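Calreticulin, putative,Calreticulin, putative (Trypanosoma cruzi, PDB 5HCF) is probably an endoplasmic reticulum lectin chaperone that binds glycans and peptides of folding glycoproteins through its globular domain. Local coordinates at residues G85-L90 against W106-P111; E102-L107 against I123-G128; Q117-I122 against S134-F139; L180-V185 against P193-D198. One frame throughout, in Å; residues are numbered along the deposited sequence. Where two conformers were deposited one is given.

Overall arrangement
Interactions 1 to 3 lie in one legume lectin-type sandwich. Along the seven-stranded antiparallel sheet, strands 83-91, 107-114, 117-126 and 129-132 are neighbours. Interaction 1 joins the first two near the chain's centre. Interactions 2 and 3 both use strand 117-126, centres about 18 Å apart. Interaction 2 pairs its later half with the loop entering strand 107-114, sharing Trp106 and Leu107 with interaction 1. Interaction 3 packs its earlier half on the loop leaving strand 129-132. Interaction 4 comes last, its centre about 30 Å from that of interaction 1. A Tyr126-Asp198 hydrogen bond ties it to interaction 2. Three contacts build the lectin sheet; the fourth holds a loop, probably where the P-domain inserts.

Interaction 1: G85-L90 against W106-P111; sequences GGYIKL and WLMFGP
Ile88 and Phe109 exchange a pair of backbone hydrogen bonds, and the one from Phe109 N to Ile88 O is nearly straight at 175°. Leu90 N reaches Leu107 O at 2.9 Å. Leu90 O accepts Trp106 N at 2.8 Å and Leu107 N more weakly, which makes a classic beta bulge. At the other end Gly86 N binds Pro111 O at 2.8 Å. The CA atoms come closest at Tyr87 and Gly110, 3.6 Å apart, with Tyr87 CB 3.4 Å from Gly110 CA. On the face shared by Tyr87, Lys89 and Met108, the Met108 methyl CE sits over the Tyr87 ring, 3.6 Å from its centroid. The sulfur SD lies obliquely to the ring, a Met-aromatic contact. Lys89 runs alongside Met108, its CE 3.7 Å from SD, and its NZ forms a salt bridge with Asp214. These Met108 contacts hold for one of its two modelled conformers. On the other face Leu90 CD1 meets Leu107 CD2 at 3.7 Å. Val71 of the second sheet packs on this pair, and Phe73 on Ile88. A bound acetic acid lies by Tyr87. An aromatic ring, a thioether and a paired lysine on one face are consistent with the sugar-binding surface of calreticulins.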
# COMPACT_ATOMS: atom_id res chain seq x y z
N GLY A 85 4.91 -1.74 10.46
CA GLY A 85 4.38 -1.28 9.19
C GLY A 85 3.47 -2.29 8.53
O GLY A 85 3.56 -3.49 8.81
N GLY A 86 2.60 -1.81 7.65
CA GLY A 86 1.72 -2.68 6.89
C GLY A 86 1.49 -2.11 5.51
O GLY A 86 0.41 -2.23 4.94
N TYR A 87 2.53 -1.49 4.96
CA TYR A 87 2.45 -0.84 3.66
C TYR A 87 3.22 -1.61 2.60
O TYR A 87 4.17 -2.33 2.91
CB TYR A 87 2.98 0.59 3.76
CG TYR A 87 4.35 0.68 4.40
CD1 TYR A 87 5.51 0.50 3.64
CD2 TYR A 87 4.49 0.93 5.76
CE1 TYR A 87 6.77 0.58 4.23
CE2 TYR A 87 5.74 1.00 6.35
CZ TYR A 87 6.87 0.83 5.58
OH TYR A 87 8.11 0.91 6.17
N ILE A 88 2.81 -1.45 1.35
CA ILE A 88 3.49 -2.10 0.23
C ILE A 88 4.18 -1.06 -0.65
O ILE A 88 3.95 0.14 -0.51
CB ILE A 88 2.51 -2.91 -0.65
CG1 ILE A 88 1.63 -1.96 -1.48
CG2 ILE A 88 1.67 -3.84 0.20
CD1 ILE A 88 0.76 -2.65 -2.50
N LYS A 89 5.04 -1.54 -1.55
CA LYS A 89 5.76 -0.67 -2.48
C LYS A 89 5.61 -1.15 -3.92
O LYS A 89 5.59 -2.35 -4.18
CB LYS A 89 7.24 -0.59 -2.11
CG LYS A 89 7.53 0.04 -0.75
CD LYS A 89 9.03 0.05 -0.48
CE LYS A 89 9.38 0.94 0.68
NZ LYS A 89 10.85 0.96 0.92
N LEU A 90 5.54 -0.20 -4.84
CA LEU A 90 5.56 -0.51 -6.27
C LEU A 90 6.86 0.02 -6.86
O LEU A 90 7.15 1.21 -6.74
CB LEU A 90 4.33 0.08 -6.97
CG LEU A 90 2.98 -0.22 -6.32
CD1 LEU A 90 1.85 0.43 -7.09
CD2 LEU A 90 2.75 -1.72 -6.22
N TRP A 106 8.49 3.71 -6.77
CA TRP A 106 7.67 4.80 -7.28
C TRP A 106 6.61 5.15 -6.25
O TRP A 106 6.30 6.32 -6.03
CB TRP A 106 6.99 4.44 -8.60
CG TRP A 106 5.99 5.48 -9.06
CD1 TRP A 106 6.27 6.76 -9.46
CD2 TRP A 106 4.57 5.33 -9.15
NE1 TRP A 106 5.10 7.41 -9.80
CE2 TRP A 106 4.05 6.56 -9.61
CE3 TRP A 106 3.69 4.28 -8.88
CZ2 TRP A 106 2.68 6.76 -9.82
CZ3 TRP A 106 2.33 4.48 -9.08
CH2 TRP A 106 1.84 5.71 -9.55
N LEU A 107 6.03 4.12 -5.63
CA LEU A 107 4.98 4.32 -4.63
C LEU A 107 5.21 3.50 -3.36
O LEU A 107 5.54 2.31 -3.42
CB LEU A 107 3.62 3.97 -5.24
CG LEU A 107 2.38 4.08 -4.34
CD1 LEU A 107 2.00 5.54 -4.07
CD2 LEU A 107 1.20 3.32 -4.93
N MET A 108 5.04 4.15 -2.22
CA MET A 108 4.98 3.47 -0.94
C MET A 108 3.62 3.77 -0.32
O MET A 108 3.30 4.92 -0.02
CB MET A 108 6.11 3.91 -0.01
CG MET A 108 6.02 3.34 1.39
SD MET A 108 7.52 3.63 2.36
CE MET A 108 6.82 3.97 3.98
N PHE A 109 2.82 2.72 -0.14
CA PHE A 109 1.40 2.89 0.18
C PHE A 109 0.91 1.90 1.23
O PHE A 109 1.06 0.69 1.07
CB PHE A 109 0.59 2.76 -1.11
CG PHE A 109 -0.90 2.80 -0.92
CD1 PHE A 109 -1.50 3.85 -0.25
CD2 PHE A 109 -1.70 1.79 -1.43
CE1 PHE A 109 -2.87 3.87 -0.07
CE2 PHE A 109 -3.06 1.81 -1.27
CZ PHE A 109 -3.65 2.86 -0.59
N GLY A 110 0.33 2.41 2.32
CA GLY A 110 -0.27 1.56 3.33
C GLY A 110 -0.14 2.10 4.74
O GLY A 110 0.51 3.12 4.97
N PRO A 111 -0.75 1.40 5.72
CA PRO A 111 -0.75 1.82 7.12
C PRO A 111 0.61 1.66 7.79
O PRO A 111 1.36 0.74 7.47
CB PRO A 111 -1.78 0.89 7.76
CG PRO A 111 -1.73 -0.34 6.92
CD PRO A 111 -1.53 0.16 5.52

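Interaction 2: E102-L107 against I123-G128; sequences ETKYWL and ILHYNG
Trp106 and His125 hold the backbones together: His125 N donates to Trp106 O at 2.9 Å and 170°. This bond flanks the bridge between Leu107 and Leu124, an antiparallel non-hydrogen-bonded pair. Packing is tight here too, with His125 CB 3.1 Å from Tyr105 O. The buried apolar part lies around Leu124. Its CD2 methyl sits over the face of the Trp106 six-membered ring, toward the rim, 4.2 Å from the centroid. The same methyl meets Leu107 CD1 at 3.8 Å. Trp106 and Leu124 run side by side, and Leu69 and Val71 of the facing sheet add to this packing. Tyr105 approaches Ile123 differently. Its CG stands between the backbone N and the carbonyl carbon (chi1 58°), and at the far end of the ring OH lies 3.3 Å from Ile123 CG2, which is in the ring plane at its edge. The loose side is that of exposed Lys104. The extended lysine crosses the His125 side chain at about a right angle, with CE 3.7 Å from NE2. His125 ND1 is held by Asn130, on the next strand. The loop after strand 83-91 thus enters strand 107-114 through the bulge at Trp106 and Leu107, and pairs with strand 117-126 in the seven-stranded sheet of this legume lectin fold.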
# COMPACT_ATOMS: atom_id res chain seq x y z
N GLU A 102 16.26 1.01 0.85
CA GLU A 102 16.84 2.05 0.01
C GLU A 102 16.54 1.85 -1.48
O GLU A 102 16.76 2.75 -2.29
CB GLU A 102 18.36 2.12 0.22
CG GLU A 102 18.78 2.23 1.67
CD GLU A 102 18.64 3.64 2.20
OE1 GLU A 102 19.68 4.30 2.42
OE2 GLU A 102 17.49 4.08 2.41
N THR A 103 16.07 0.66 -1.83
CA THR A 103 15.67 0.38 -3.20
C THR A 103 14.69 1.43 -3.72
O THR A 103 13.71 1.76 -3.04
CB THR A 103 15.03 -1.02 -3.32
OG1 THR A 103 15.82 -1.98 -2.61
CG2 THR A 103 14.90 -1.43 -4.78
N LYS A 104 14.95 1.94 -4.92
CA LYS A 104 14.10 2.97 -5.49
C LYS A 104 12.71 2.44 -5.80
O LYS A 104 12.54 1.48 -6.55
CB LYS A 104 14.72 3.53 -6.77
CG LYS A 104 13.77 4.41 -7.57
CD LYS A 104 14.46 5.10 -8.74
CE LYS A 104 13.48 5.98 -9.52
NZ LYS A 104 14.13 6.72 -10.64
N TYR A 105 11.70 3.07 -5.20
CA TYR A 105 10.31 2.75 -5.49
C TYR A 105 9.64 3.94 -6.16
O TYR A 105 10.18 5.04 -6.14
CB TYR A 105 9.56 2.35 -4.21
CG TYR A 105 9.57 3.42 -3.15
CD1 TYR A 105 10.54 3.44 -2.15
CD2 TYR A 105 8.61 4.43 -3.14
CE1 TYR A 105 10.55 4.42 -1.19
CE2 TYR A 105 8.62 5.42 -2.17
CZ TYR A 105 9.60 5.40 -1.20
OH TYR A 105 9.61 6.38 -0.23
N TRP A 106 8.49 3.71 -6.77
CA TRP A 106 7.67 4.80 -7.28
C TRP A 106 6.61 5.15 -6.25
O TRP A 106 6.30 6.32 -6.03
CB TRP A 106 6.99 4.44 -8.60
CG TRP A 106 5.99 5.48 -9.06
CD1 TRP A 106 6.27 6.76 -9.46
CD2 TRP A 106 4.57 5.33 -9.15
NE1 TRP A 106 5.10 7.41 -9.80
CE2 TRP A 106 4.05 6.56 -9.61
CE3 TRP A 106 3.69 4.28 -8.88
CZ2 TRP A 106 2.68 6.76 -9.82
CZ3 TRP A 106 2.33 4.48 -9.08
CH2 TRP A 106 1.84 5.71 -9.55
N LEU A 107 6.03 4.12 -5.63
CA LEU A 107 4.98 4.32 -4.63
C LEU A 107 5.21 3.50 -3.36
O LEU A 107 5.54 2.31 -3.42
CB LEU A 107 3.62 3.97 -5.24
CG LEU A 107 2.38 4.08 -4.34
CD1 LEU A 107 2.00 5.54 -4.07
CD2 LEU A 107 1.20 3.32 -4.93
N ILE A 123 3.38 7.77 -0.48
CA ILE A 123 4.64 8.42 -0.83
C ILE A 123 4.97 8.20 -2.30
O ILE A 123 5.08 7.06 -2.77
CB ILE A 123 5.80 7.89 0.04
CG1 ILE A 123 5.48 8.08 1.53
CG2 ILE A 123 7.10 8.59 -0.31
CD1 ILE A 123 6.60 7.69 2.45
N LEU A 124 5.11 9.29 -3.03
CA LEU A 124 5.39 9.23 -4.46
C LEU A 124 6.82 9.66 -4.74
O LEU A 124 7.26 10.72 -4.28
CB LEU A 124 4.41 10.10 -5.24
CG LEU A 124 2.97 9.61 -5.36
CD1 LEU A 124 2.07 10.75 -5.82
CD2 LEU A 124 2.89 8.43 -6.33
N HIS A 125 7.55 8.86 -5.50
CA HIS A 125 8.86 9.27 -5.95
C HIS A 125 8.68 10.13 -7.18
O HIS A 125 8.18 9.67 -8.21
CB HIS A 125 9.77 8.08 -6.26
CG HIS A 125 11.14 8.50 -6.67
ND1 HIS A 125 12.19 8.61 -5.78
CD2 HIS A 125 11.63 8.87 -7.88
CE1 HIS A 125 13.27 9.01 -6.42
NE2 HIS A 125 12.96 9.18 -7.70
N TYR A 126 9.05 11.40 -7.06
CA TYR A 126 8.91 12.34 -8.16
C TYR A 126 10.11 13.29 -8.21
O TYR A 126 10.43 13.94 -7.21
CB TYR A 126 7.61 13.14 -8.03
CG TYR A 126 7.45 14.21 -9.08
CD1 TYR A 126 7.07 13.89 -10.38
CD2 TYR A 126 7.70 15.54 -8.78
CE1 TYR A 126 6.94 14.88 -11.35
CE2 TYR A 126 7.57 16.53 -9.74
CZ TYR A 126 7.19 16.19 -11.02
OH TYR A 126 7.05 17.18 -11.96
N ASN A 127 10.76 13.34 -9.36
CA ASN A 127 11.83 14.30 -9.58
C ASN A 127 13.00 14.06 -8.62
O ASN A 127 13.57 15.01 -8.06
CB ASN A 127 11.29 15.72 -9.42
CG ASN A 127 12.01 16.73 -10.29
OD1 ASN A 127 12.92 16.38 -11.04
ND2 ASN A 127 11.58 17.98 -10.22
N GLY A 128 13.37 12.80 -8.46
CA GLY A 128 14.51 12.42 -7.64
C GLY A 128 14.34 12.42 -6.13
O GLY A 128 15.32 12.23 -5.41

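Interaction 3: Q117-I122 against S134-F139; sequences QNRVHI and SKRIRF
Asn118 reaches across to Phe139 and grips its backbone with both ends of the amide. OD1 accepts Phe139 N at 2.9 Å, and ND2 donates to Phe139 O at 3.2 Å. CG is anti to the backbone N (chi1 180°), which sends it toward the loop. The amide is inclined 37° to the Phe139 ring, and ND2 stands 3.5 Å above one face, toward the rim. ND2 also binds Glu141. On the opposite flank of the Asn118 side chain, Arg138 lays a guanidinium face against CB, with NH1 3.2 Å from that carbon. Its NH2 is taken by Ser116. Arg119 and Arg136 cross at about a right angle, their guanidinium planes 38° apart. Arg136 NH2 touches Arg119 CD at 3.5 Å. Arg119 NH2 turns to backbone carbonyls, Trp133 O and, weakly, Lys135 O. Val120 N donates to Ile137 O at 2.9 Å, while Val120 CG2 packs on Ile137 and on Phe139 CB. One water accepts from both Arg119 NE and Ile137 N. Another accepts from Asn118 N and Arg136 NH1. The loop is therefore pinned by an asparagine acting much like a strand backbone. The two arginines are of like charge, and backbone carbonyls at Arg119 and a water at each arginine probably ease the repulsion.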
# COMPACT_ATOMS: atom_id res chain seq x y z
N GLN A 117 2.10 7.33 17.23
CA GLN A 117 2.26 7.73 15.84
C GLN A 117 1.48 6.79 14.90
O GLN A 117 1.63 5.57 14.97
CB GLN A 117 3.74 7.75 15.48
CG GLN A 117 4.06 8.19 14.07
CD GLN A 117 5.53 8.05 13.75
OE1 GLN A 117 5.96 7.05 13.15
NE2 GLN A 117 6.33 9.04 14.14
N ASN A 118 0.66 7.37 14.02
CA ASN A 118 -0.23 6.59 13.16
C ASN A 118 -0.61 7.36 11.90
O ASN A 118 -1.15 8.46 11.98
CB ASN A 118 -1.49 6.18 13.94
CG ASN A 118 -2.48 5.36 13.11
OD1 ASN A 118 -2.77 5.67 11.95
ND2 ASN A 118 -3.02 4.31 13.72
N ARG A 119 -0.34 6.78 10.74
CA ARG A 119 -0.75 7.39 9.48
C ARG A 119 -0.80 6.38 8.34
O ARG A 119 -0.22 5.30 8.42
CB ARG A 119 0.20 8.53 9.10
CG ARG A 119 1.50 8.06 8.46
CD ARG A 119 2.31 9.25 7.96
NE ARG A 119 1.58 9.99 6.94
CZ ARG A 119 2.09 11.00 6.23
NH1 ARG A 119 3.35 11.38 6.42
NH2 ARG A 119 1.34 11.61 5.33
N VAL A 120 -1.50 6.76 7.27
CA VAL A 120 -1.46 5.99 6.03
C VAL A 120 -0.46 6.63 5.09
O VAL A 120 -0.60 7.79 4.72
CB VAL A 120 -2.85 5.92 5.36
CG1 VAL A 120 -2.78 5.11 4.08
CG2 VAL A 120 -3.89 5.34 6.33
N HIS A 121 0.55 5.87 4.69
CA HIS A 121 1.57 6.39 3.79
C HIS A 121 1.06 6.44 2.37
O HIS A 121 0.53 5.45 1.85
CB HIS A 121 2.83 5.53 3.81
CG HIS A 121 3.65 5.69 5.05
ND1 HIS A 121 4.22 6.89 5.42
CD2 HIS A 121 4.02 4.79 6.00
CE1 HIS A 121 4.89 6.72 6.55
NE2 HIS A 121 4.78 5.46 6.92
N ILE A 122 1.21 7.60 1.74
CA ILE A 122 1.09 7.68 0.29
C ILE A 122 2.28 8.48 -0.21
O ILE A 122 2.22 9.70 -0.34
CB ILE A 122 -0.21 8.35 -0.16
CG1 ILE A 122 -1.42 7.65 0.47
CG2 ILE A 122 -0.31 8.31 -1.68
CD1 ILE A 122 -2.74 8.22 0.05
N SER A 134 0.88 15.13 2.07
CA SER A 134 0.68 16.21 3.02
C SER A 134 -0.44 15.92 4.03
O SER A 134 -0.42 16.44 5.13
CB SER A 134 0.38 17.52 2.30
OG SER A 134 -0.86 17.47 1.63
N LYS A 135 -1.41 15.09 3.65
CA LYS A 135 -2.53 14.79 4.54
C LYS A 135 -2.22 13.61 5.44
O LYS A 135 -1.58 12.64 5.02
CB LYS A 135 -3.80 14.50 3.73
CG LYS A 135 -4.27 15.68 2.89
CD LYS A 135 -5.72 15.56 2.49
CE LYS A 135 -6.24 16.89 1.97
NZ LYS A 135 -7.58 16.78 1.33
N ARG A 136 -2.67 13.68 6.69
CA ARG A 136 -2.36 12.62 7.64
C ARG A 136 -3.65 11.94 8.11
O ARG A 136 -4.35 12.45 8.98
CB ARG A 136 -1.59 13.18 8.84
CG ARG A 136 -0.36 13.99 8.44
CD ARG A 136 0.57 14.33 9.60
NE ARG A 136 1.56 13.28 9.85
CZ ARG A 136 1.38 12.20 10.60
NH1 ARG A 136 0.21 11.98 11.19
NH2 ARG A 136 2.36 11.33 10.74
N ILE A 137 -3.98 10.81 7.48
CA ILE A 137 -5.12 10.00 7.90
C ILE A 137 -4.68 8.81 8.74
O ILE A 137 -3.88 7.99 8.30
CB ILE A 137 -5.93 9.49 6.69
CG1 ILE A 137 -6.90 10.56 6.20
CG2 ILE A 137 -6.71 8.24 7.08
CD1 ILE A 137 -6.23 11.74 5.56
N ARG A 138 -5.21 8.72 9.96
CA ARG A 138 -4.93 7.57 10.82
C ARG A 138 -5.76 6.36 10.40
O ARG A 138 -6.93 6.50 10.02
CB ARG A 138 -5.21 7.92 12.29
CG ARG A 138 -4.26 8.94 12.88
CD ARG A 138 -4.56 9.15 14.36
NE ARG A 138 -3.46 9.79 15.06
CZ ARG A 138 -2.68 9.18 15.95
NH1 ARG A 138 -2.89 7.90 16.26
NH2 ARG A 138 -1.69 9.84 16.54
N PHE A 139 -5.17 5.18 10.45
CA PHE A 139 -5.89 3.96 10.11
C PHE A 139 -6.43 3.34 11.39
O PHE A 139 -5.90 3.58 12.47
CB PHE A 139 -5.00 2.98 9.35
CG PHE A 139 -3.92 2.34 10.18
CD1 PHE A 139 -2.69 2.96 10.34
CD2 PHE A 139 -4.14 1.12 10.81
CE1 PHE A 139 -1.70 2.37 11.10
CE2 PHE A 139 -3.16 0.53 11.57
CZ PHE A 139 -1.93 1.15 11.72
O HOH W 1 1.11 10.16 13.70
O HOH W 2 -1.64 9.73 6.30

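Interaction 4: L180-V185 against P193-D198; sequences LPREIV and PDFVED
Asp194 meets the other segment through its carbonyl: Leu180 CD1 lies 3.3 Å from Asp194 O. The Asp194 N-H is bound by Asn192. Phe195 follows and makes most of the contact. Its CG is anti to the backbone N (chi1 175°), and the ring has Leu180 at its edge and Arg182 over one face. Leu180 O comes in at the ring edge, 3.2 Å from CD1. Arg182 CG sits over the centre of the face, 3.8 Å from the centroid, a CH-pi contact. The guanidinium continues past the rim at Phe195 CZ and CE2, its plane 45° from the ring, with Phe195 CZ 3.3 Å above the guanidinium centre. In calreticulins the arm-like P-domain is inserted into the globular domain. This exposed excursion between helix 172-175 and strand 208-217 is probably the root of that arm, since the entry holds the globular domain alone. The chain returns close to itself here, with Arg182 and Asn192 hydrogen-bonded through their backbones. Glu197 carries the charge partner. Its chain bends at chi2 (79°), which turns CD aside, and the carboxylate faces Arg182 with both oxygens. OE2 takes Arg182 NH2 through its syn lone pair in a salt bridge modelled at 2.5 Å, a doubtful distance. OE1 takes NH1 weakly at 3.3 Å. Arg182 NH2 has a second acidic partner in Glu173 of helix 172-175.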
# COMPACT_ATOMS: atom_id res chain seq x y z
N LEU A 180 7.09 23.65 -8.22
CA LEU A 180 7.47 24.95 -7.69
C LEU A 180 6.22 25.77 -7.36
O LEU A 180 5.12 25.42 -7.78
CB LEU A 180 8.34 25.70 -8.70
CG LEU A 180 9.72 25.11 -9.01
CD1 LEU A 180 10.39 25.89 -10.14
CD2 LEU A 180 10.59 25.10 -7.77
N PRO A 181 6.40 26.87 -6.61
CA PRO A 181 5.27 27.76 -6.31
C PRO A 181 4.81 28.52 -7.55
O PRO A 181 5.64 28.96 -8.34
CB PRO A 181 5.84 28.73 -5.26
CG PRO A 181 7.12 28.10 -4.79
CD PRO A 181 7.63 27.30 -5.94
N ARG A 182 3.49 28.66 -7.71
CA ARG A 182 2.95 29.36 -8.86
C ARG A 182 3.13 30.87 -8.72
O ARG A 182 3.29 31.58 -9.71
CB ARG A 182 1.47 29.01 -9.05
CG ARG A 182 1.26 27.64 -9.66
CD ARG A 182 -0.21 27.34 -9.89
NE ARG A 182 -0.40 25.99 -10.42
CZ ARG A 182 -0.36 25.68 -11.71
NH1 ARG A 182 -0.16 26.62 -12.63
NH2 ARG A 182 -0.55 24.42 -12.09
N GLU A 183 3.11 31.35 -7.48
CA GLU A 183 3.35 32.75 -7.18
C GLU A 183 4.76 32.92 -6.64
O GLU A 183 5.27 32.03 -5.96
CB GLU A 183 2.33 33.29 -6.18
CG GLU A 183 0.96 33.54 -6.76
CD GLU A 183 -0.04 34.02 -5.71
OE1 GLU A 183 -0.27 33.30 -4.72
OE2 GLU A 183 -0.57 35.14 -5.88
N ILE A 184 5.39 34.06 -6.92
CA ILE A 184 6.74 34.33 -6.42
C ILE A 184 6.68 34.61 -4.92
O ILE A 184 7.59 34.26 -4.17
CB ILE A 184 7.38 35.51 -7.17
CG1 ILE A 184 8.89 35.57 -6.90
CG2 ILE A 184 6.69 36.83 -6.81
CD1 ILE A 184 9.63 34.34 -7.37
N VAL A 185 5.61 35.28 -4.50
CA VAL A 185 5.27 35.45 -3.10
C VAL A 185 3.78 35.20 -2.97
O VAL A 185 2.99 35.73 -3.76
CB VAL A 185 5.63 36.86 -2.58
CG1 VAL A 185 5.11 37.05 -1.16
CG2 VAL A 185 7.13 37.08 -2.64
N PRO A 193 7.69 32.99 -12.87
CA PRO A 193 8.02 32.58 -14.24
C PRO A 193 8.84 31.30 -14.27
O PRO A 193 8.86 30.63 -15.30
CB PRO A 193 8.83 33.76 -14.80
CG PRO A 193 8.78 34.83 -13.77
CD PRO A 193 8.37 34.23 -12.47
N ASP A 194 9.50 30.97 -13.16
CA ASP A 194 10.27 29.74 -13.08
C ASP A 194 9.38 28.52 -12.91
O ASP A 194 9.83 27.38 -13.07
CB ASP A 194 11.29 29.80 -11.94
CG ASP A 194 12.39 30.82 -12.20
OD1 ASP A 194 12.58 31.22 -13.36
OD2 ASP A 194 13.09 31.19 -11.23
N PHE A 195 8.11 28.75 -12.58
CA PHE A 195 7.18 27.64 -12.40
C PHE A 195 7.10 26.80 -13.66
O PHE A 195 6.96 27.32 -14.76
CB PHE A 195 5.78 28.14 -12.04
CG PHE A 195 4.76 27.03 -11.95
CD1 PHE A 195 4.72 26.19 -10.85
CD2 PHE A 195 3.85 26.83 -12.98
CE1 PHE A 195 3.78 25.17 -10.77
CE2 PHE A 195 2.91 25.81 -12.91
CZ PHE A 195 2.88 24.98 -11.80
N VAL A 196 7.16 25.49 -13.47
CA VAL A 196 7.06 24.56 -14.58
C VAL A 196 5.85 23.66 -14.41
O VAL A 196 5.63 23.08 -13.35
CB VAL A 196 8.31 23.69 -14.70
CG1 VAL A 196 8.13 22.66 -15.80
CG2 VAL A 196 9.53 24.56 -14.97
N GLU A 197 5.06 23.56 -15.47
CA GLU A 197 3.83 22.78 -15.45
C GLU A 197 4.16 21.32 -15.72
O GLU A 197 5.01 21.01 -16.55
CB GLU A 197 2.85 23.32 -16.50
CG GLU A 197 1.41 22.96 -16.27
CD GLU A 197 0.75 23.83 -15.21
OE1 GLU A 197 0.57 25.04 -15.46
OE2 GLU A 197 0.40 23.29 -14.14
N ASP A 198 3.50 20.41 -15.00
CA ASP A 198 3.65 19.00 -15.31
C ASP A 198 2.29 18.32 -15.40
O ASP A 198 1.60 18.14 -14.39
CB ASP A 198 4.53 18.30 -14.28
CG ASP A 198 4.96 16.91 -14.72
OD1 ASP A 198 4.41 16.41 -15.72
OD2 ASP A 198 5.85 16.33 -14.08